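Local coordinates for protein L-asparaginase 1 (Escherichia coli, PDB 6NXC) that hydrolyses L-asparagine to L-aspartate and ammonium as a cytoplasmic homotetramer that is allosterically activated by asparagine itself, at residues B[286-291]-B[323-328]; B[254-259]-B[331-336]; B[234-239]-B[290-295]. The protein carries 1 engineered substitution. All blocks are in the same frame, centred on the assembly; numbering follows the deposited sequence. Where two conformers were deposited one is given.

Interaction 1: residues B[286-291]-B[323-328]. With ASN (asparagine), chain O.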
loop_
_atom_site.group_PDB
_atom_site.type_symbol
_atom_site.label_atom_id
_atom_site.label_comp_id
_atom_site.label_asym_id
_atom_site.label_seq_id
_atom_site.Cartn_x
_atom_site.Cartn_y
_atom_site.Cartn_z
ATOM N N VAL B 286 -1.785 35.830 -12.371
ATOM C CA VAL B 286 -2.521 34.861 -11.519
ATOM C C VAL B 286 -1.484 34.014 -10.795
ATOM O O VAL B 286 -0.746 33.265 -11.453
ATOM C CB VAL B 286 -3.483 34.005 -12.350
ATOM C CG1 VAL B 286 -4.101 32.932 -11.452
ATOM C CG2 VAL B 286 -4.521 34.896 -13.047
ATOM N N VAL B 287 -1.384 34.156 -9.488
ATOM C CA VAL B 287 -0.426 33.355 -8.689
ATOM C C VAL B 287 -1.216 32.292 -7.903
ATOM O O VAL B 287 -2.086 32.659 -7.082
ATOM C CB VAL B 287 0.442 34.228 -7.775
ATOM C CG1 VAL B 287 1.455 33.431 -7.033
ATOM C CG2 VAL B 287 1.077 35.296 -8.582
ATOM N N VAL B 288 -0.941 31.018 -8.174
ATOM C CA VAL B 288 -1.632 29.844 -7.574
ATOM C C VAL B 288 -0.664 29.087 -6.660
ATOM O O VAL B 288 0.369 28.680 -7.117
ATOM C CB VAL B 288 -2.251 28.967 -8.662
ATOM C CG1 VAL B 288 -3.123 27.911 -8.042
ATOM C CG2 VAL B 288 -3.102 29.801 -9.565
ATOM N N ASN B 289 -1.106 28.818 -5.440
ATOM C CA ASN B 289 -0.333 28.086 -4.427
ATOM C C ASN B 289 -0.775 26.609 -4.466
ATOM O O ASN B 289 -1.927 26.348 -4.158
ATOM C CB ASN B 289 -0.597 28.673 -3.039
ATOM C CG ASN B 289 0.403 28.164 -2.004
ATOM O OD1 ASN B 289 1.478 27.715 -2.383
ATOM N ND2 ASN B 289 0.124 28.471 -0.756
ATOM N N LEU B 290 0.158 25.688 -4.746
ATOM C CA LEU B 290 -0.056 24.205 -4.664
ATOM C C LEU B 290 0.884 23.594 -3.634
ATOM O O LEU B 290 1.878 24.207 -3.305
ATOM C CB LEU B 290 0.263 23.534 -6.000
ATOM C CG LEU B 290 -0.465 24.083 -7.189
ATOM C CD1 LEU B 290 -0.092 23.370 -8.450
ATOM C CD2 LEU B 290 -1.956 24.089 -7.021
ATOM N N THR B 291 0.594 22.371 -3.210
ATOM C CA THR B 291 1.565 21.590 -2.484
ATOM C C THR B 291 2.579 20.994 -3.473
ATOM O O THR B 291 2.175 20.321 -4.500
ATOM C CB THR B 291 0.974 20.578 -1.531
ATOM O OG1 THR B 291 2.072 20.060 -0.799
ATOM C CG2 THR B 291 0.189 19.512 -2.226
ATOM N N GLU B 323 -0.210 19.196 -12.844
ATOM C CA GLU B 323 -0.745 18.873 -14.188
ATOM C C GLU B 323 -2.107 19.560 -14.354
ATOM O O GLU B 323 -2.366 20.126 -15.421
ATOM C CB GLU B 323 -0.840 17.339 -14.380
ATOM C CG GLU B 323 0.535 16.727 -14.413
ATOM C CD GLU B 323 1.080 16.234 -13.071
ATOM O OE1 GLU B 323 1.902 15.258 -13.129
ATOM O OE2 GLU B 323 0.765 16.815 -11.935
ATOM N N ALA B 324 -2.985 19.371 -13.397
ATOM C CA ALA B 324 -4.323 19.947 -13.504
ATOM C C ALA B 324 -4.231 21.491 -13.462
ATOM O O ALA B 324 -4.997 22.213 -14.147
ATOM C CB ALA B 324 -5.227 19.428 -12.423
ATOM N N THR B 325 -3.440 22.025 -12.531
ATOM C CA THR B 325 -3.308 23.503 -12.377
ATOM C C THR B 325 -2.752 24.189 -13.672
ATOM O O THR B 325 -3.283 25.242 -14.146
ATOM C CB THR B 325 -2.415 23.831 -11.168
ATOM O OG1 THR B 325 -3.098 23.224 -10.050
ATOM C CG2 THR B 325 -2.301 25.322 -10.977
ATOM N N LEU B 326 -1.675 23.660 -14.256
ATOM C CA LEU B 326 -1.081 24.157 -15.475
ATOM C C LEU B 326 -2.160 24.185 -16.561
ATOM O O LEU B 326 -2.270 25.237 -17.262
ATOM C CB LEU B 326 0.127 23.285 -15.859
ATOM C CG LEU B 326 0.833 23.836 -17.072
ATOM C CD1 LEU B 326 1.630 25.081 -16.709
ATOM C CD2 LEU B 326 1.676 22.831 -17.803
ATOM N N THR B 327 -2.861 23.029 -16.768
ATOM C CA THR B 327 -3.771 22.934 -17.905
ATOM C C THR B 327 -4.971 23.841 -17.603
ATOM O O THR B 327 -5.482 24.394 -18.507
ATOM C CB THR B 327 -4.052 21.487 -18.270
ATOM O OG1 THR B 327 -4.636 20.916 -17.104
ATOM C CG2 THR B 327 -2.791 20.782 -18.649
ATOM N N LYS B 328 -5.435 23.955 -16.341
ATOM C CA LYS B 328 -6.579 24.769 -15.968
ATOM C C LYS B 328 -6.250 26.248 -16.274
ATOM O O LYS B 328 -7.120 26.979 -16.762
ATOM C CB LYS B 328 -6.887 24.625 -14.482
ATOM C CG LYS B 328 -8.277 25.098 -14.069
ATOM C CD LYS B 328 -8.542 24.772 -12.612
ATOM C CE LYS B 328 -9.883 25.223 -12.173
ATOM N NZ LYS B 328 -10.123 24.862 -10.757
HETATM N N ASN O . 2.193 17.936 -6.143
HETATM C CA ASN O . 3.269 17.074 -6.803
HETATM C C ASN O . 4.198 17.986 -7.613
HETATM O O ASN O . 4.263 19.204 -7.154
HETATM C CB ASN O . 2.620 15.984 -7.671
HETATM C CG ASN O . 1.881 16.521 -8.890
HETATM O OD1 ASN O . 1.415 17.645 -8.874
HETATM N ND2 ASN O . 1.874 15.796 -9.984
HETATM O OXT ASN O . 4.836 17.531 -8.681
#

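Interaction 2: residues B[254-259]-B[331-336]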
loop_
_atom_site.group_PDB
_atom_site.type_symbol
_atom_site.label_atom_id
_atom_site.label_comp_id
_atom_site.label_asym_id
_atom_site.label_seq_id
_atom_site.Cartn_x
_atom_site.Cartn_y
_atom_site.Cartn_z
ATOM N N VAL B 254 5.034 36.867 -18.477
ATOM C CA VAL B 254 4.454 35.753 -17.641
ATOM C C VAL B 254 3.063 36.184 -17.241
ATOM O O VAL B 254 2.914 37.393 -16.934
ATOM C CB VAL B 254 5.367 35.263 -16.501
ATOM C CG1 VAL B 254 4.659 35.086 -15.192
ATOM C CG2 VAL B 254 6.054 33.950 -16.860
ATOM N N LYS B 255 2.047 35.329 -17.449
ATOM C CA LYS B 255 0.625 35.609 -17.138
ATOM C C LYS B 255 0.182 34.954 -15.822
ATOM O O LYS B 255 -0.860 35.300 -15.294
ATOM C CB LYS B 255 -0.262 35.114 -18.257
ATOM C CG LYS B 255 -0.230 36.063 -19.461
ATOM C CD LYS B 255 -1.512 36.025 -20.218
ATOM C CE LYS B 255 -1.289 36.151 -21.701
ATOM N NZ LYS B 255 -2.499 35.695 -22.438
ATOM N N ALA B 256 0.916 33.906 -15.405
ATOM C CA ALA B 256 0.537 33.126 -14.218
ATOM C C ALA B 256 1.796 32.478 -13.673
ATOM O O ALA B 256 2.759 32.320 -14.388
ATOM C CB ALA B 256 -0.532 32.132 -14.589
ATOM N N LEU B 257 1.790 32.298 -12.390
ATOM C CA LEU B 257 2.849 31.604 -11.681
ATOM C C LEU B 257 2.182 30.505 -10.841
ATOM O O LEU B 257 1.263 30.806 -10.060
ATOM C CB LEU B 257 3.358 32.773 -10.855
ATOM C CG LEU B 257 4.836 32.921 -10.763
ATOM C CD1 LEU B 257 5.127 34.333 -10.298
ATOM C CD2 LEU B 257 5.250 31.851 -9.759
ATOM N N ILE B 258 2.775 29.309 -10.829
ATOM C CA ILE B 258 2.416 28.168 -9.951
ATOM C C ILE B 258 3.550 28.060 -8.964
ATOM O O ILE B 258 4.711 28.053 -9.400
ATOM C CB ILE B 258 2.240 26.888 -10.765
ATOM C CG1 ILE B 258 1.097 27.003 -11.765
ATOM C CG2 ILE B 258 2.045 25.740 -9.836
ATOM C CD1 ILE B 258 0.976 25.804 -12.644
ATOM N N LEU B 259 3.210 28.159 -7.669
ATOM C CA LEU B 259 4.155 27.967 -6.575
ATOM C C LEU B 259 3.954 26.533 -6.064
ATOM O O LEU B 259 2.865 26.181 -5.615
ATOM C CB LEU B 259 3.874 28.893 -5.394
ATOM C CG LEU B 259 3.802 30.369 -5.699
ATOM C CD1 LEU B 259 3.518 31.134 -4.426
ATOM C CD2 LEU B 259 5.031 30.890 -6.387
ATOM N N TYR B 331 -6.340 26.806 -19.910
ATOM C CA TYR B 331 -7.742 26.866 -20.337
ATOM C C TYR B 331 -8.371 28.233 -20.002
ATOM O O TYR B 331 -8.886 28.904 -20.898
ATOM C CB TYR B 331 -8.513 25.697 -19.682
ATOM C CG TYR B 331 -10.001 25.884 -19.677
ATOM C CD1 TYR B 331 -10.734 25.793 -20.826
ATOM C CD2 TYR B 331 -10.669 26.140 -18.513
ATOM C CE1 TYR B 331 -12.110 25.938 -20.840
ATOM C CE2 TYR B 331 -12.030 26.327 -18.496
ATOM C CZ TYR B 331 -12.755 26.254 -19.673
ATOM O OH TYR B 331 -14.077 26.451 -19.579
ATOM N N LEU B 332 -8.249 28.679 -18.770
ATOM C CA LEU B 332 -8.941 29.906 -18.344
ATOM C C LEU B 332 -8.296 31.135 -19.001
ATOM O O LEU B 332 -9.098 32.017 -19.420
ATOM C CB LEU B 332 -8.863 30.003 -16.808
ATOM C CG LEU B 332 -9.755 29.035 -16.056
ATOM C CD1 LEU B 332 -9.365 29.066 -14.601
ATOM C CD2 LEU B 332 -11.254 29.327 -16.234
ATOM N N LEU B 333 -6.963 31.225 -19.153
ATOM C CA LEU B 333 -6.340 32.418 -19.797
ATOM C C LEU B 333 -6.739 32.459 -21.270
ATOM O O LEU B 333 -6.639 33.514 -21.843
ATOM C CB LEU B 333 -4.821 32.332 -19.721
ATOM C CG LEU B 333 -4.213 32.423 -18.322
ATOM C CD1 LEU B 333 -2.752 32.086 -18.258
ATOM C CD2 LEU B 333 -4.411 33.809 -17.840
ATOM N N SER B 334 -7.049 31.325 -21.870
ATOM C CA SER B 334 -7.397 31.260 -23.323
ATOM C C SER B 334 -8.876 31.623 -23.492
ATOM O O SER B 334 -9.303 31.666 -24.682
ATOM C CB SER B 334 -7.123 29.856 -23.884
ATOM O OG SER B 334 -5.749 29.513 -23.739
ATOM N N GLN B 335 -9.653 31.778 -22.417
ATOM C CA GLN B 335 -11.145 32.016 -22.526
ATOM C C GLN B 335 -11.383 33.530 -22.422
ATOM O O GLN B 335 -10.455 34.329 -22.219
ATOM C CB GLN B 335 -12.014 31.255 -21.511
ATOM C CG GLN B 335 -12.001 29.709 -21.498
ATOM C CD GLN B 335 -11.767 29.076 -22.864
ATOM O OE1 GLN B 335 -12.711 29.103 -23.655
ATOM N NE2 GLN B 335 -10.550 28.499 -23.167
ATOM N N GLU B 336 -12.625 33.947 -22.653
ATOM C CA GLU B 336 -13.000 35.382 -22.589
ATOM C C GLU B 336 -13.295 35.757 -21.134
ATOM O O GLU B 336 -14.444 35.985 -20.809
ATOM C CB GLU B 336 -14.203 35.619 -23.514
ATOM C CG GLU B 336 -13.797 35.650 -24.978
ATOM C CD GLU B 336 -12.808 36.714 -25.441
ATOM O OE1 GLU B 336 -12.324 36.592 -26.581
ATOM O OE2 GLU B 336 -12.515 37.655 -24.683
HETATM O O HOH W 1 -5.175 35.649 -21.093
#

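Interaction 3: residues B[234-239]-B[290-295]. With ASN (asparagine), chain O; EDO (1,2-ethanediol), chain Q.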
loop_
_atom_site.group_PDB
_atom_site.type_symbol
_atom_site.label_atom_id
_atom_site.label_comp_id
_atom_site.label_asym_id
_atom_site.label_seq_id
_atom_site.Cartn_x
_atom_site.Cartn_y
_atom_site.Cartn_z
ATOM N N VAL B 234 6.677 27.947 -13.316
ATOM C CA VAL B 234 6.447 26.913 -12.286
ATOM C C VAL B 234 7.631 27.040 -11.311
ATOM O O VAL B 234 8.738 26.636 -11.653
ATOM C CB VAL B 234 6.347 25.500 -12.907
ATOM C CG1 VAL B 234 6.204 24.489 -11.807
ATOM C CG2 VAL B 234 5.155 25.342 -13.866
ATOM N N VAL B 235 7.360 27.628 -10.141
ATOM C CA VAL B 235 8.361 27.874 -9.086
ATOM C C VAL B 235 8.291 26.833 -7.976
ATOM O O VAL B 235 7.265 26.615 -7.483
ATOM C CB VAL B 235 8.083 29.243 -8.497
ATOM C CG1 VAL B 235 9.107 29.582 -7.450
ATOM C CG2 VAL B 235 8.017 30.304 -9.571
ATOM N N THR B 236 9.370 26.133 -7.752
ATOM C CA THR B 236 9.538 25.204 -6.669
ATOM C C THR B 236 10.052 26.028 -5.507
ATOM O O THR B 236 11.111 26.656 -5.633
ATOM C CB THR B 236 10.452 24.063 -7.043
ATOM O OG1 THR B 236 9.743 23.382 -8.096
ATOM C CG2 THR B 236 10.636 23.157 -5.820
ATOM N N ILE B 237 9.407 25.929 -4.381
ATOM C CA ILE B 237 9.928 26.581 -3.162
ATOM C C ILE B 237 10.890 25.643 -2.474
ATOM O O ILE B 237 10.622 24.428 -2.356
ATOM C CB ILE B 237 8.782 26.910 -2.200
ATOM C CG1 ILE B 237 7.685 27.751 -2.856
ATOM C CG2 ILE B 237 9.342 27.520 -0.943
ATOM C CD1 ILE B 237 8.149 29.077 -3.403
ATOM N N TYR B 238 12.062 26.134 -2.105
ATOM C CA TYR B 238 13.081 25.305 -1.472
ATOM C C TYR B 238 13.966 26.216 -0.626
ATOM O O TYR B 238 13.984 27.417 -0.885
ATOM C CB TYR B 238 13.915 24.544 -2.482
ATOM C CG TYR B 238 14.534 25.407 -3.536
ATOM C CD1 TYR B 238 13.817 25.666 -4.678
ATOM C CD2 TYR B 238 15.800 25.969 -3.386
ATOM C CE1 TYR B 238 14.267 26.571 -5.629
ATOM C CE2 TYR B 238 16.322 26.766 -4.398
ATOM C CZ TYR B 238 15.510 27.136 -5.460
ATOM O OH TYR B 238 15.935 27.968 -6.477
ATOM N N PRO B 239 14.737 25.663 0.309
ATOM C CA PRO B 239 15.480 26.535 1.225
ATOM C C PRO B 239 16.580 27.244 0.413
ATOM O O PRO B 239 17.288 26.606 -0.382
ATOM C CB PRO B 239 15.993 25.608 2.324
ATOM C CG PRO B 239 14.901 24.500 2.339
ATOM C CD PRO B 239 14.674 24.301 0.853
ATOM N N LEU B 290 0.158 25.688 -4.746
ATOM C CA LEU B 290 -0.056 24.205 -4.664
ATOM C C LEU B 290 0.884 23.594 -3.634
ATOM O O LEU B 290 1.878 24.207 -3.305
ATOM C CB LEU B 290 0.263 23.534 -6.000
ATOM C CG LEU B 290 -0.465 24.083 -7.189
ATOM C CD1 LEU B 290 -0.092 23.370 -8.450
ATOM C CD2 LEU B 290 -1.956 24.089 -7.021
ATOM N N THR B 291 0.594 22.371 -3.210
ATOM C CA THR B 291 1.565 21.590 -2.484
ATOM C C THR B 291 2.579 20.994 -3.473
ATOM O O THR B 291 2.175 20.321 -4.500
ATOM C CB THR B 291 0.974 20.578 -1.531
ATOM O OG1 THR B 291 2.072 20.060 -0.799
ATOM C CG2 THR B 291 0.189 19.512 -2.226
ATOM N N GLN B 292 3.829 20.993 -3.062
ATOM C CA GLN B 292 4.928 20.167 -3.656
ATOM C C GLN B 292 4.812 18.669 -3.289
ATOM O O GLN B 292 5.355 17.820 -3.990
ATOM C CB GLN B 292 6.319 20.834 -3.426
ATOM C CG GLN B 292 6.916 20.593 -2.042
ATOM C CD GLN B 292 8.228 21.328 -1.847
ATOM O OE1 GLN B 292 9.108 20.807 -1.161
ATOM N NE2 GLN B 292 8.364 22.575 -2.328
ATOM N N CYS B 293 4.092 18.331 -2.255
ATOM C CA CYS B 293 3.864 16.965 -1.771
ATOM C C CYS B 293 3.079 16.176 -2.822
ATOM O O CYS B 293 2.352 16.784 -3.605
ATOM C CB CYS B 293 3.109 16.977 -0.473
ATOM S SG CYS B 293 3.998 17.911 0.814
ATOM N N MET B 294 3.171 14.855 -2.833
ATOM C CA MET B 294 2.442 13.977 -3.779
ATOM C C MET B 294 0.954 14.103 -3.483
ATOM O O MET B 294 0.111 14.145 -4.386
ATOM C CB MET B 294 2.898 12.529 -3.593
ATOM C CG MET B 294 2.427 11.621 -4.607
ATOM S SD MET B 294 2.743 12.087 -6.339
ATOM C CE MET B 294 4.390 12.771 -6.323
ATOM N N SER B 295 0.599 14.110 -2.207
ATOM C CA SER B 295 -0.813 14.324 -1.832
ATOM C C SER B 295 -1.014 15.347 -0.720
ATOM O O SER B 295 -0.046 15.710 -0.030
ATOM C CB SER B 295 -1.439 13.057 -1.342
ATOM O OG SER B 295 -0.956 12.654 -0.015
HETATM N N ASN O . 2.193 17.936 -6.143
HETATM C CA ASN O . 3.269 17.074 -6.803
HETATM C C ASN O . 4.198 17.986 -7.613
HETATM O O ASN O . 4.263 19.204 -7.154
HETATM C CB ASN O . 2.620 15.984 -7.671
HETATM C CG ASN O . 1.881 16.521 -8.890
HETATM O OD1 ASN O . 1.415 17.645 -8.874
HETATM N ND2 ASN O . 1.874 15.796 -9.984
HETATM O OXT ASN O . 4.836 17.531 -8.681
HETATM C C1 EDO Q . -1.514 17.803 -4.616
HETATM O O1 EDO Q . -1.857 16.951 -3.599
HETATM C C2 EDO Q . -1.455 17.008 -5.769
HETATM O O2 EDO Q . -0.416 16.177 -5.835
#

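Interaction 1: residues B[286-291]-B[323-328]
L290 and T325 meet tip to tip: the methyls CD1 and CD2 of L290 each come to 3.4 Å from T325 OG1, so the forked end of the leucine straddles the hydroxyl oxygen. This is helix 322-333 laid on one face of the parallel sheet of the C-terminal alpha/beta domain, over strand 286-291. Two residues earlier on the strand, V288 CG1 faces T325 CG2 at 4.0 Å. T325 can serve both neighbours because its methyl lies anti to the backbone N, while the hydroxyl (chi1 -59°) stays beside that N and bonds back to T321 O in the preceding turn. I258 and M346 pack against the same threonine. Cut back to an alanine, L290 would probably leave the T325 hydroxyl without its hydrocarbon cover and open a gap between strand and helix. Further out, both segments reach the asparagine in the allosteric site: its N donates to T291 O at 2.9 Å, and its ND2 lies 2.5 Å from E323 OE2, a very short bond whose exact length is doubtful. The backbone O of the same E323 accepts twice, from T327 N at 3.2 Å and from T327 OG1 at 2.9 Å.

Interaction 2: residues B[254-259]-B[331-336]
L333 does most of the packing here, and it does so with one methyl: CD1 lies 3.9 Å from K255 CB and 4.3 Å from A256 CB. The leucine CG sits beside the backbone N, anti to the carbonyl carbon (chi1 -67°), which carries CD1 to the strand. This apolar patch is small but close-fitting, and I342 of helix 339-346 also packs against L333, while L329, one turn back on helix 322-333, touches A256. The contact thus joins the last part of helix 322-333 to the N-terminal end of strand 256-261, an inner strand of the parallel sheet of the C-terminal alpha/beta domain, away from the annotated sites. On the solvent side the fit is looser. K255 is exposed; its chain leaves the patch after CB, bends at chi3 and brings NZ to within one water of L333 O, so that the link is made through water instead of directly. The water accepts from K255 NZ at 3.0 Å and donates to L333 O at 2.7 Å, and NZ has a second partner in Q230 OE1. Further along, Q335 folds back: NE2 bonds to Y331 O at 2.8 Å with an N-H...O angle of 159°, arriving tilted 26° from the carbonyl plane. The same bend lays Q335 CG over one face of the Y331 ring, offset toward the rim, while H225 meets that ring edge-to-face.

Interaction 3: residues B[234-239]-B[290-295]
The side-chain amide of Q292 reaches I237 edge on: NE2 donates to I237 O at 2.9 Å with an N-H...O angle of 159°. The acceptor lies almost in the amide plane, and the N-H in turn lies in the carbonyl plane of I237, on a lone pair, so the two flat groups share a well-formed bond. T236 CG2 lies over one face of the amide at its nitrogen end, 4.2 Å from NE2. NE2 also bonds to R260 O, and OE1 pairs with Y116 OH of the second subunit, which together should fix the rotation of the amide. Q292 gets there with CG lodged between backbone N and carbonyl carbon (chi1 81°) and the chain extended beyond. The setting is the C-terminal end of the strands of a parallel sheet, where ligands of alpha/beta domains commonly bind: Q292 spans from the loop after strand 286-291 past the intervening strand 256-261 to I237, just beyond the end of strand 232-236. That loop opens with an ST turn, C293 N bonding to T291 OG1 at 3.0 Å, and C293 O then accepts from N of the allosteric asparagine at 2.8 Å. M294 CE rests 3.9 Å from the ligand CB. T236 acts from a second shell: its OG1 bonds to R260 NH1, and R260 NE bonds to the ligand.

In the fold
All three contacts use strands of one parallel sheet, in which 232-236, 256-261 and 286-291 are consecutive neighbours. Interactions 1 and 2 lie on the same helix, 322-333, their centres about 9 Å apart, and backbone bonds such as V286 O to L257 N (2.9 Å) tie their strands together. Interaction 3 continues the strand of interaction 1, sharing L290 and T291, with centres about 11 Å apart; I258 O to V235 N (2.8 Å) joins it to the strand of interaction 2, whose centre is about 18 Å away. Interactions 1 and 3 both touch the allosteric asparagine and the second subunit; interaction 2 sits at the other end of the sheet.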